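Local structure of Bd3459 (Bdellovibrio bacteriovorus, 5CEC) at residues 78-82 / 272-277. The protein is probably a serine-type D-Ala-D-Ala carboxypeptidase or endopeptidase that cuts peptidoglycan during predation and is bound by the ankyrin-repeat immunity protein Bd3460. The protein carries 1 engineered substitution. Coordinates in Å, arbitrary orientation, origin at the centre of the assembly. Residues are numbered along the deposited sequence.
Sequences LWAVD and YIAGKM
Between two alpha-helical turns, the five-membered ring of Trp79 and the ring of Tyr272 form an offset stack, centroids 4.2 Å apart and planes at 28°, with Trp79 CD1 3.4 Å from Tyr272 CG. Both are t at chi1; broad rings suit axes 11.9 Å apart, and Phe269 meets Trp79 edge-to-face. Branched Leu78 (t, p) points toward the other helix, its CG 3.3 Å from Tyr272 OH and its CD2 3.9 Å from the methyl CE of flexible Met277. The axes cross at 78°, the nearest CA atoms, Trp79 and Tyr272, lying 7.7 Å apart. The contact joins helix 72-84, which begins just after a probable SxxK nucleophile, to the C-terminal end of helix 265-277, within the helical part of a penicillin-binding-protein-like fold. At the partly exposed edge the stacked tyrosine's hydroxyl, Tyr272 OH, donates to Asp82 OD2 at 2.6 Å. This carboxylate oxygen (Asp82 chi1 m) also accepts from long Lys276 (t, p, t, t), NZ 2.7 Å away in a salt bridge; Asp82 OD1 hydrogen-bonds Ser320.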
ATOM      1  N   LEU A  78       7.839   0.310  13.567  1.00 14.67           N
ATOM      2  CA  LEU A  78       8.820   0.052  14.640  1.00 14.77           C
ATOM      3  C   LEU A  78       8.347   0.704  15.944  1.00 15.20           C
ATOM      4  O   LEU A  78       8.374   0.071  17.010  1.00 16.77           O
ATOM      5  CB  LEU A  78      10.174   0.628  14.245  1.00 15.04           C
ATOM      6  CG  LEU A  78      11.219   0.635  15.356  1.00 16.45           C
ATOM      7  CD1 LEU A  78      11.519  -0.765  15.888  1.00 17.72           C
ATOM      8  CD2 LEU A  78      12.495   1.304  14.903  1.00 17.91           C
ATOM      9  N   TRP A  79       7.947   1.975  15.873  1.00 15.42           N
ATOM     10  CA  TRP A  79       7.533   2.700  17.078  1.00 14.72           C
ATOM     11  C   TRP A  79       6.382   1.948  17.760  1.00 14.65           C
ATOM     12  O   TRP A  79       6.421   1.716  18.975  1.00 16.37           O
ATOM     13  CB  TRP A  79       7.127   4.140  16.744  1.00 15.61           C
ATOM     14  CG  TRP A  79       6.918   5.023  17.897  1.00 15.75           C
ATOM     15  CD1 TRP A  79       7.402   4.862  19.185  1.00 16.86           C
ATOM     16  CD2 TRP A  79       6.262   6.282  17.883  1.00 16.79           C
ATOM     17  NE1 TRP A  79       7.059   5.933  19.954  1.00 17.46           N
ATOM     18  CE2 TRP A  79       6.354   6.817  19.184  1.00 16.56           C
ATOM     19  CE3 TRP A  79       5.573   7.007  16.907  1.00 17.13           C
ATOM     20  CZ2 TRP A  79       5.837   8.036  19.505  1.00 17.78           C
ATOM     21  CZ3 TRP A  79       5.039   8.215  17.259  1.00 18.09           C
ATOM     22  CH2 TRP A  79       5.147   8.699  18.544  1.00 17.90           C
ATOM     23  N   ALA A  80       5.363   1.557  16.982  1.00 14.70           N
ATOM     24  CA  ALA A  80       4.213   0.863  17.539  1.00 15.06           C
ATOM     25  C   ALA A  80       4.617  -0.518  18.123  1.00 14.72           C
ATOM     26  O   ALA A  80       4.109  -0.928  19.171  1.00 16.17           O
ATOM     27  CB  ALA A  80       3.115   0.744  16.497  1.00 15.86           C
ATOM     28  N   VAL A  81       5.436  -1.276  17.386  1.00 15.17           N
ATOM     29  CA  VAL A  81       5.886  -2.590  17.875  1.00 16.35           C
ATOM     30  C   VAL A  81       6.614  -2.446  19.204  1.00 16.86           C
ATOM     31  O   VAL A  81       6.395  -3.214  20.127  1.00 18.61           O
ATOM     32  CB  VAL A  81       6.746  -3.320  16.822  1.00 17.53           C
ATOM     33  CG1 VAL A  81       7.517  -4.514  17.398  1.00 19.11           C
ATOM     34  CG2 VAL A  81       5.881  -3.737  15.650  1.00 17.47           C
ATOM     35  N   ASP A  82       7.472  -1.444  19.299  1.00 16.57           N
ATOM     36  CA  ASP A  82       8.235  -1.198  20.551  1.00 17.60           C
ATOM     37  C   ASP A  82       7.327  -0.709  21.688  1.00 17.89           C
ATOM     38  O   ASP A  82       7.484  -1.133  22.832  1.00 21.07           O
ATOM     39  CB  ASP A  82       9.371  -0.196  20.301  1.00 18.23           C
ATOM     40  CG  ASP A  82      10.644  -0.850  19.820  1.00 21.73           C
ATOM     41  OD1 ASP A  82      10.712  -2.116  19.721  1.00 23.12           O
ATOM     42  OD2 ASP A  82      11.591  -0.080  19.569  1.00 25.55           O
ATOM     43  N   TYR A 272      11.303   9.358  21.325  1.00 19.62           N
ATOM     44  CA  TYR A 272      11.490   7.930  21.105  1.00 20.34           C
ATOM     45  C   TYR A 272      12.725   7.641  20.258  1.00 20.56           C
ATOM     46  O   TYR A 272      13.561   6.815  20.618  1.00 20.86           O
ATOM     47  CB  TYR A 272      10.259   7.292  20.425  1.00 20.33           C
ATOM     48  CG  TYR A 272      10.534   5.916  19.859  1.00 19.66           C
ATOM     49  CD1 TYR A 272      10.621   4.799  20.678  1.00 19.95           C
ATOM     50  CD2 TYR A 272      10.738   5.712  18.488  1.00 19.82           C
ATOM     51  CE1 TYR A 272      10.930   3.543  20.159  1.00 20.30           C
ATOM     52  CE2 TYR A 272      11.047   4.462  17.982  1.00 19.58           C
ATOM     53  CZ  TYR A 272      11.138   3.375  18.807  1.00 19.14           C
ATOM     54  OH  TYR A 272      11.422   2.147  18.276  1.00 21.23           O
ATOM     55  N   ILE A 273      12.836   8.317  19.134  1.00 18.55           N
ATOM     56  CA  ILE A 273      13.906   8.031  18.207  1.00 20.71           C
ATOM     57  C   ILE A 273      15.276   8.485  18.742  1.00 21.42           C
ATOM     58  O   ILE A 273      16.272   7.842  18.475  1.00 21.18           O
ATOM     59  CB  ILE A 273      13.556   8.543  16.786  1.00 22.03           C
ATOM     60  CG1 ILE A 273      14.205   7.683  15.708  1.00 23.61           C
ATOM     61  CG2 ILE A 273      13.891  10.012  16.628  1.00 21.36           C
ATOM     62  CD1 ILE A 273      13.583   6.317  15.546  1.00 24.20           C
ATOM     63  N   ALA A 274      15.287   9.558  19.543  1.00 20.97           N
ATOM     64  CA  ALA A 274      16.496  10.003  20.196  1.00 23.00           C
ATOM     65  C   ALA A 274      16.966   8.953  21.188  1.00 22.49           C
ATOM     66  O   ALA A 274      18.152   8.639  21.250  1.00 27.30           O
ATOM     67  CB  ALA A 274      16.272  11.344  20.890  1.00 23.17           C
ATOM     68  N   GLY A 275      16.045   8.432  21.992  1.00 22.46           N
ATOM     69  CA  GLY A 275      16.375   7.364  22.921  1.00 24.50           C
ATOM     70  C   GLY A 275      16.665   6.021  22.292  1.00 25.09           C
ATOM     71  O   GLY A 275      17.491   5.280  22.807  1.00 29.32           O
ATOM     72  N   LYS A 276      16.015   5.715  21.166  1.00 23.16           N
ATOM     73  CA  LYS A 276      16.197   4.423  20.499  1.00 23.04           C
ATOM     74  C   LYS A 276      17.491   4.369  19.685  1.00 24.06           C
ATOM     75  O   LYS A 276      18.193   3.357  19.670  1.00 26.34           O
ATOM     76  CB  LYS A 276      14.985   4.182  19.587  1.00 22.31           C
ATOM     77  CG  LYS A 276      14.951   2.850  18.872  1.00 23.27           C
ATOM     78  CD  LYS A 276      14.655   1.690  19.785  1.00 23.61           C
ATOM     79  CE  LYS A 276      14.741   0.387  19.018  1.00 23.07           C
ATOM     80  NZ  LYS A 276      14.234  -0.752  19.815  1.00 24.28           N
ATOM     81  N   MET A 277      17.785   5.462  18.993  1.00 24.63           N
ATOM     82  CA  MET A 277      18.814   5.495  17.960  1.00 25.95           C
ATOM     83  C   MET A 277      19.896   6.513  18.214  1.00 26.75           C
ATOM     84  O   MET A 277      20.819   6.585  17.434  1.00 28.83           O
ATOM     85  CB  MET A 277      18.166   5.810  16.599  1.00 29.26           C
ATOM     86  CG  MET A 277      17.026   4.898  16.218  1.00 30.35           C
ATOM     87  SD  MET A 277      17.628   3.291  15.686  1.00 32.16           S
ATOM     88  CE  MET A 277      16.186   2.583  14.939  1.00 25.01           C
TER